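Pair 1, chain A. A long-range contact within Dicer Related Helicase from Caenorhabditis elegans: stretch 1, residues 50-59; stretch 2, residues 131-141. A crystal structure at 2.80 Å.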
# COMPACT_ATOMS: atom_id res chain seq x y z
N GLY A 50 13.81 15.92 19.26
CA GLY A 50 13.75 17.07 18.33
C GLY A 50 12.35 17.30 17.79
O GLY A 50 11.40 17.30 18.59
N TYR A 51 12.22 17.48 16.47
CA TYR A 51 10.96 17.91 15.79
C TYR A 51 9.93 16.77 15.86
O TYR A 51 8.73 17.05 15.69
CB TYR A 51 11.21 18.32 14.33
CG TYR A 51 12.06 19.55 14.10
CD1 TYR A 51 12.35 20.45 15.12
CD2 TYR A 51 12.56 19.83 12.83
CE1 TYR A 51 13.13 21.57 14.89
CE2 TYR A 51 13.35 20.94 12.59
CZ TYR A 51 13.64 21.82 13.62
OH TYR A 51 14.43 22.90 13.39
N PHE A 52 10.36 15.53 16.10
CA PHE A 52 9.46 14.35 16.17
C PHE A 52 8.35 14.64 17.20
O PHE A 52 7.20 14.18 17.01
CB PHE A 52 10.25 13.07 16.53
CG PHE A 52 11.04 12.43 15.40
CD1 PHE A 52 10.42 11.61 14.47
CD2 PHE A 52 12.41 12.59 15.32
CE1 PHE A 52 11.15 11.01 13.46
CE2 PHE A 52 13.14 11.99 14.31
CZ PHE A 52 12.51 11.21 13.38
N LYS A 53 8.68 15.40 18.25
CA LYS A 53 7.77 15.62 19.41
C LYS A 53 6.52 16.39 18.96
O LYS A 53 5.47 16.19 19.59
CB LYS A 53 8.49 16.35 20.54
CG LYS A 53 7.97 16.02 21.93
CD LYS A 53 8.48 16.94 23.01
CE LYS A 53 8.05 16.50 24.39
NZ LYS A 53 6.57 16.48 24.52
N LEU A 54 6.62 17.20 17.90
CA LEU A 54 5.50 18.02 17.37
C LEU A 54 4.38 17.11 16.83
O LEU A 54 3.33 17.66 16.43
CB LEU A 54 6.00 18.94 16.25
CG LEU A 54 7.02 20.01 16.65
CD1 LEU A 54 7.87 20.43 15.45
CD2 LEU A 54 6.32 21.22 17.26
N PHE A 55 4.59 15.78 16.77
CA PHE A 55 3.64 14.81 16.16
C PHE A 55 3.05 13.88 17.23
O PHE A 55 2.30 12.95 16.86
CB PHE A 55 4.35 14.02 15.04
CG PHE A 55 4.90 14.87 13.93
CD1 PHE A 55 6.19 15.37 13.99
CD2 PHE A 55 4.13 15.18 12.82
CE1 PHE A 55 6.69 16.17 12.97
CE2 PHE A 55 4.64 15.98 11.80
CZ PHE A 55 5.91 16.47 11.89
N GLU A 56 3.31 14.16 18.51
CA GLU A 56 2.95 13.25 19.63
C GLU A 56 1.41 13.11 19.74
O GLU A 56 0.96 12.02 20.17
CB GLU A 56 3.61 13.70 20.94
CG GLU A 56 3.12 15.04 21.47
CD GLU A 56 3.98 15.60 22.60
OE1 GLU A 56 3.93 16.84 22.84
OE2 GLU A 56 4.72 14.81 23.24
N SER A 57 0.64 14.11 19.30
CA SER A 57 -0.85 14.13 19.35
C SER A 57 -1.45 13.08 18.41
O SER A 57 -2.65 12.71 18.61
CB SER A 57 -1.37 15.49 19.03
OG SER A 57 -0.54 16.13 18.06
N LEU A 58 -0.66 12.60 17.43
CA LEU A 58 -1.12 11.70 16.34
C LEU A 58 -0.88 10.23 16.70
O LEU A 58 -1.27 9.36 15.91
CB LEU A 58 -0.39 12.06 15.05
CG LEU A 58 -0.79 13.40 14.43
CD1 LEU A 58 0.35 13.93 13.58
CD2 LEU A 58 -2.07 13.26 13.60
N PHE A 59 -0.29 9.95 17.86
CA PHE A 59 -0.07 8.56 18.34
C PHE A 59 -0.63 8.40 19.73
O PHE A 59 -0.85 9.39 20.42
CB PHE A 59 1.42 8.21 18.33
CG PHE A 59 2.12 8.43 17.02
CD1 PHE A 59 2.67 9.67 16.72
CD2 PHE A 59 2.26 7.40 16.10
CE1 PHE A 59 3.36 9.87 15.53
CE2 PHE A 59 2.94 7.61 14.91
CZ PHE A 59 3.50 8.84 14.63
N GLU A 131 -4.55 15.09 7.62
CA GLU A 131 -4.57 16.55 7.33
C GLU A 131 -3.78 17.28 8.42
O GLU A 131 -2.89 18.06 8.08
CB GLU A 131 -6.01 17.07 7.23
CG GLU A 131 -6.11 18.59 7.39
CD GLU A 131 -7.24 19.27 6.63
OE1 GLU A 131 -8.17 18.56 6.18
OE2 GLU A 131 -7.18 20.53 6.51
N LYS A 132 -4.11 17.03 9.69
CA LYS A 132 -3.52 17.74 10.86
C LYS A 132 -2.01 17.53 10.84
O LYS A 132 -1.28 18.48 11.15
CB LYS A 132 -4.14 17.25 12.17
CG LYS A 132 -5.67 17.23 12.21
CD LYS A 132 -6.27 16.62 13.48
CE LYS A 132 -6.08 15.11 13.58
NZ LYS A 132 -6.99 14.36 12.68
N GLY A 133 -1.58 16.31 10.51
CA GLY A 133 -0.17 15.90 10.45
C GLY A 133 0.57 16.50 9.27
O GLY A 133 1.74 16.81 9.43
N LEU A 134 -0.08 16.65 8.13
CA LEU A 134 0.51 17.32 6.94
C LEU A 134 0.70 18.81 7.22
O LEU A 134 1.71 19.36 6.78
CB LEU A 134 -0.38 17.10 5.73
CG LEU A 134 0.13 16.05 4.76
CD1 LEU A 134 -1.00 15.56 3.88
CD2 LEU A 134 1.27 16.60 3.93
N ARG A 135 -0.23 19.41 7.94
CA ARG A 135 -0.13 20.83 8.37
C ARG A 135 1.17 21.00 9.14
O ARG A 135 1.92 21.94 8.82
CB ARG A 135 -1.35 21.22 9.23
CG ARG A 135 -2.64 21.37 8.44
CD ARG A 135 -2.72 22.71 7.76
NE ARG A 135 -3.85 22.81 6.86
CZ ARG A 135 -4.01 23.77 5.96
NH1 ARG A 135 -5.09 23.79 5.21
NH2 ARG A 135 -3.10 24.72 5.84
N ILE A 136 1.44 20.11 10.09
CA ILE A 136 2.65 20.21 10.95
C ILE A 136 3.87 20.02 10.07
O ILE A 136 4.85 20.80 10.22
CB ILE A 136 2.60 19.21 12.11
CG1 ILE A 136 1.32 19.38 12.94
CG2 ILE A 136 3.84 19.35 12.98
CD1 ILE A 136 1.13 18.34 14.01
N ALA A 137 3.82 19.04 9.15
CA ALA A 137 4.93 18.69 8.25
C ALA A 137 5.21 19.86 7.30
O ALA A 137 6.39 20.12 7.04
CB ALA A 137 4.62 17.43 7.49
N ASP A 138 4.16 20.55 6.83
CA ASP A 138 4.27 21.71 5.90
C ASP A 138 5.08 22.80 6.61
O ASP A 138 6.07 23.24 6.04
CB ASP A 138 2.89 22.21 5.46
CG ASP A 138 2.87 23.04 4.18
OD1 ASP A 138 3.73 22.78 3.30
OD2 ASP A 138 1.98 23.93 4.05
N GLU A 139 4.71 23.13 7.84
CA GLU A 139 5.38 24.19 8.65
C GLU A 139 6.82 23.78 8.98
O GLU A 139 7.67 24.67 9.06
CB GLU A 139 4.58 24.51 9.91
CG GLU A 139 5.05 25.78 10.60
CD GLU A 139 4.28 26.21 11.82
OE1 GLU A 139 3.12 25.78 11.96
OE2 GLU A 139 4.86 27.00 12.63
N VAL A 140 7.09 22.48 9.19
CA VAL A 140 8.46 22.01 9.53
C VAL A 140 9.38 22.32 8.35
O VAL A 140 10.47 22.92 8.57
CB VAL A 140 8.51 20.52 9.91
CG1 VAL A 140 9.92 19.92 9.77
CG2 VAL A 140 7.96 20.28 11.31
N MET A 141 8.93 22.01 7.13
CA MET A 141 9.69 22.23 5.88
C MET A 141 9.91 23.73 5.66
O MET A 141 11.03 24.12 5.25
CB MET A 141 8.94 21.62 4.68
CG MET A 141 8.89 20.09 4.70
SD MET A 141 10.52 19.29 4.99
CE MET A 141 11.32 19.59 3.42

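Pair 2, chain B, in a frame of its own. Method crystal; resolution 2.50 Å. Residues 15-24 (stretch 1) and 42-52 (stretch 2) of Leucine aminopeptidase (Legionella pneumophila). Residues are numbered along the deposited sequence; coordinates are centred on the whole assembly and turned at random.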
# COMPACT_ATOMS: atom_id res chain seq x y z
N CYS B 15 14.94 17.14 9.40
CA CYS B 15 15.81 17.17 8.24
C CYS B 15 15.15 17.85 7.06
O CYS B 15 15.67 18.79 6.48
CB CYS B 15 16.23 15.74 7.86
SG CYS B 15 17.41 15.64 6.52
N LEU B 16 13.99 17.37 6.69
CA LEU B 16 13.24 17.94 5.59
C LEU B 16 12.77 19.36 5.93
O LEU B 16 12.75 20.24 5.07
CB LEU B 16 12.06 17.05 5.27
CG LEU B 16 11.37 17.13 3.91
CD1 LEU B 16 12.42 17.40 2.85
CD2 LEU B 16 10.64 15.81 3.68
N TYR B 17 12.41 19.61 7.19
CA TYR B 17 11.96 20.95 7.57
C TYR B 17 12.99 22.02 7.24
O TYR B 17 12.64 23.07 6.69
CB TYR B 17 11.62 21.03 9.05
CG TYR B 17 11.30 22.45 9.46
CD1 TYR B 17 10.19 23.11 8.93
CD2 TYR B 17 12.11 23.15 10.37
CE1 TYR B 17 9.88 24.43 9.30
CE2 TYR B 17 11.81 24.47 10.74
CZ TYR B 17 10.69 25.10 10.20
OH TYR B 17 10.37 26.40 10.56
N GLU B 18 14.25 21.77 7.58
CA GLU B 18 15.29 22.77 7.36
C GLU B 18 15.44 23.11 5.88
O GLU B 18 15.84 24.22 5.54
CB GLU B 18 16.63 22.31 7.95
CG GLU B 18 16.56 22.14 9.46
CD GLU B 18 16.34 23.46 10.19
OE1 GLU B 18 16.82 24.50 9.70
OE2 GLU B 18 15.70 23.47 11.25
N GLN B 19 15.11 22.16 5.01
CA GLN B 19 15.08 22.42 3.57
C GLN B 19 13.82 23.18 3.12
O GLN B 19 13.74 23.64 1.98
CB GLN B 19 15.16 21.09 2.79
CG GLN B 19 16.41 20.26 3.04
CD GLN B 19 17.68 21.07 2.87
OE1 GLN B 19 17.84 21.78 1.87
NE2 GLN B 19 18.56 21.02 3.87
N LEU B 20 12.82 23.30 3.99
CA LEU B 20 11.54 23.87 3.59
C LEU B 20 11.17 25.12 4.37
O LEU B 20 10.14 25.74 4.10
CB LEU B 20 10.40 22.85 3.74
CG LEU B 20 10.47 21.65 2.80
CD1 LEU B 20 9.42 20.63 3.20
CD2 LEU B 20 10.27 22.11 1.38
N LYS B 21 11.96 25.40 5.41
CA LYS B 21 11.75 26.49 6.36
C LYS B 21 11.18 27.76 5.75
O LYS B 21 10.19 28.30 6.23
CB LYS B 21 13.07 26.85 7.03
CG LYS B 21 13.08 26.75 8.53
CD LYS B 21 14.28 27.48 9.11
CE LYS B 21 15.56 27.09 8.42
NZ LYS B 21 16.74 27.59 9.18
N ASP B 22 11.85 28.25 4.72
CA ASP B 22 11.55 29.56 4.17
C ASP B 22 10.22 29.60 3.45
O ASP B 22 9.67 30.67 3.22
CB ASP B 22 12.70 30.03 3.27
CG ASP B 22 13.97 30.33 4.07
OD1 ASP B 22 13.85 30.67 5.27
OD2 ASP B 22 15.08 30.21 3.53
N LYS B 23 9.69 28.43 3.08
CA LYS B 23 8.40 28.40 2.41
C LYS B 23 7.28 27.86 3.31
O LYS B 23 6.12 27.80 2.91
CB LYS B 23 8.49 27.59 1.11
CG LYS B 23 9.59 28.03 0.16
CD LYS B 23 9.15 27.85 -1.30
CE LYS B 23 10.25 28.13 -2.33
NZ LYS B 23 10.02 27.36 -3.61
N ALA B 24 7.62 27.51 4.54
CA ALA B 24 6.67 26.85 5.43
C ALA B 24 6.36 27.68 6.65
O ALA B 24 7.13 28.56 7.03
CB ALA B 24 7.20 25.49 5.86
N GLU B 42 4.99 22.51 -7.54
CA GLU B 42 5.93 21.46 -7.91
C GLU B 42 7.38 21.86 -7.62
O GLU B 42 8.26 21.01 -7.65
CB GLU B 42 5.71 20.93 -9.33
CG GLU B 42 5.85 21.81 -10.52
CD GLU B 42 6.28 20.99 -11.73
OE1 GLU B 42 5.44 20.19 -12.22
OE2 GLU B 42 7.44 21.12 -12.18
N ASN B 43 7.65 23.14 -7.37
CA ASN B 43 8.96 23.47 -6.82
C ASN B 43 9.19 22.69 -5.52
O ASN B 43 10.21 22.00 -5.35
CB ASN B 43 9.08 24.97 -6.55
CG ASN B 43 9.39 25.76 -7.80
OD1 ASN B 43 10.34 25.46 -8.53
ND2 ASN B 43 8.58 26.79 -8.07
N ILE B 44 8.22 22.77 -4.61
CA ILE B 44 8.33 22.11 -3.31
C ILE B 44 8.26 20.60 -3.49
O ILE B 44 8.97 19.87 -2.81
CB ILE B 44 7.25 22.61 -2.33
CG1 ILE B 44 7.73 23.90 -1.66
CG2 ILE B 44 6.97 21.56 -1.25
CD1 ILE B 44 6.70 25.00 -1.68
N THR B 45 7.41 20.13 -4.40
CA THR B 45 7.38 18.71 -4.75
C THR B 45 8.78 18.21 -5.09
O THR B 45 9.19 17.13 -4.64
CB THR B 45 6.43 18.41 -5.92
OG1 THR B 45 5.07 18.71 -5.55
CG2 THR B 45 6.50 16.92 -6.31
N ASN B 46 9.53 18.99 -5.86
CA ASN B 46 10.87 18.57 -6.28
C ASN B 46 11.83 18.48 -5.12
O ASN B 46 12.70 17.61 -5.09
CB ASN B 46 11.42 19.50 -7.35
CG ASN B 46 10.78 19.26 -8.72
OD1 ASN B 46 10.30 20.18 -9.36
ND2 ASN B 46 10.76 18.00 -9.15
N THR B 47 11.69 19.41 -4.17
CA THR B 47 12.53 19.38 -2.98
C THR B 47 12.23 18.13 -2.18
O THR B 47 13.13 17.39 -1.77
CB THR B 47 12.30 20.60 -2.09
OG1 THR B 47 12.43 21.80 -2.87
CG2 THR B 47 13.31 20.62 -0.94
N LEU B 48 10.95 17.88 -1.97
CA LEU B 48 10.54 16.69 -1.26
C LEU B 48 11.14 15.45 -1.90
O LEU B 48 11.70 14.60 -1.21
CB LEU B 48 9.02 16.59 -1.22
CG LEU B 48 8.38 17.69 -0.37
CD1 LEU B 48 6.88 17.77 -0.59
CD2 LEU B 48 8.72 17.48 1.11
N GLN B 49 11.11 15.39 -3.22
CA GLN B 49 11.55 14.18 -3.89
C GLN B 49 13.04 14.04 -3.78
O GLN B 49 13.57 12.95 -3.59
CB GLN B 49 11.13 14.19 -5.37
CG GLN B 49 9.68 13.84 -5.62
CD GLN B 49 9.15 12.75 -4.71
OE1 GLN B 49 9.70 11.65 -4.65
NE2 GLN B 49 8.07 13.05 -3.99
N LYS B 50 13.73 15.15 -3.91
CA LYS B 50 15.18 15.15 -3.89
C LYS B 50 15.76 14.85 -2.50
O LYS B 50 16.81 14.21 -2.39
CB LYS B 50 15.66 16.50 -4.43
CG LYS B 50 17.15 16.70 -4.61
CD LYS B 50 17.36 18.11 -5.19
CE LYS B 50 18.64 18.78 -4.70
NZ LYS B 50 18.68 20.23 -5.03
N MET B 51 15.06 15.27 -1.44
CA MET B 51 15.54 15.05 -0.08
C MET B 51 15.07 13.73 0.51
O MET B 51 15.55 13.31 1.57
CB MET B 51 15.13 16.20 0.83
CG MET B 51 15.74 17.56 0.44
SD MET B 51 17.55 17.52 0.25
CE MET B 51 18.02 17.06 1.91
N ARG B 52 14.15 13.06 -0.17
CA ARG B 52 13.55 11.83 0.35
C ARG B 52 14.54 10.71 0.79
O ARG B 52 14.33 10.09 1.84
CB ARG B 52 12.55 11.27 -0.66
CG ARG B 52 11.77 10.09 -0.13
CD ARG B 52 10.59 9.77 -1.02
NE ARG B 52 9.89 8.57 -0.57
CZ ARG B 52 8.74 8.15 -1.10
NH1 ARG B 52 8.16 8.84 -2.09
NH2 ARG B 52 8.18 7.04 -0.65

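A backbone arrangement can stay nearly constant while the side chains that fill it change, and these two contacts make the point concisely. In each, a short helical segment lies against a longer helix; N, CA and C atoms of 14 central residues superpose with an RMSD of 0.8 Å. The short segment is 3-10 in pair 1, from A:Tyr51 to A:Leu58, whereas in pair 2 it begins as a helix. At one matched pair of positions the CA separations are similar, 7.4 Å from A:Leu54 CA to A:Ile136 CA and 7.7 Å from B:Gln19 CA to B:Thr47 CA. No hydrogen bond crosses either contact, so both depend on packing.

At the centre, A:Phe55 matches B:Leu20, and both start sideways before their ends come nearer the partner helix. The phenylalanine presents a ring face to A:Ile136, whose CG2 lies 4.0 Å from the ring centroid. It also meets the backbone: A:Gly133 O sits at the ring edge, 3.8 Å from A:Phe55 CE2. The smaller leucine instead uses its two methyls, B:Leu20 CD2 standing 4.1 Å from B:Thr47 CG2 and B:Leu20 CD1 3.8 Å from B:Leu48 CD2. Here the partner helix supplies more bulk, since B:Leu48 occupies the position of A:Ala137.

The clearest exchange involves A:Gly133 and its match, B:Ile44. In pair 1 the bare glycine lets A:Leu58 CD1 approach A:Gly133 CA to 3.7 Å; an ideal CB on that glycine would lie only 3.3 Å from the same methyl, a tight fit. In pair 2, B:Lys23 replaces the leucine, and the aliphatic part of its chain runs along the isoleucine, with B:Lys23 CD 3.8 Å from B:Ile44 CD1. A compact branched side chain over glycine thus gives way to a long chain beside a branched one.

Toward the other end, A:Val140 matches B:Met51. The valine receives A:Tyr51, with A:Tyr51 CD2 4.0 Å from A:Val140 CG1, and also A:Leu54, with A:Leu54 CD1 4.1 Å from A:Val140 CG2. The methionine is longer and reaches B:Gln19, the match of A:Leu54, bringing B:Met51 CE to 3.8 Å from B:Gln19 CG. It also packs on B:Leu16, where B:Leu16 CD1 is 3.6 Å from B:Met51 CB. B:Leu16 has no counterpart in pair 1, yet B:Leu16 CD2 also comes within 3.6 Å of B:Leu48 CD2. Bulk is therefore redistributed between the two surfaces while the backbone frame is retained.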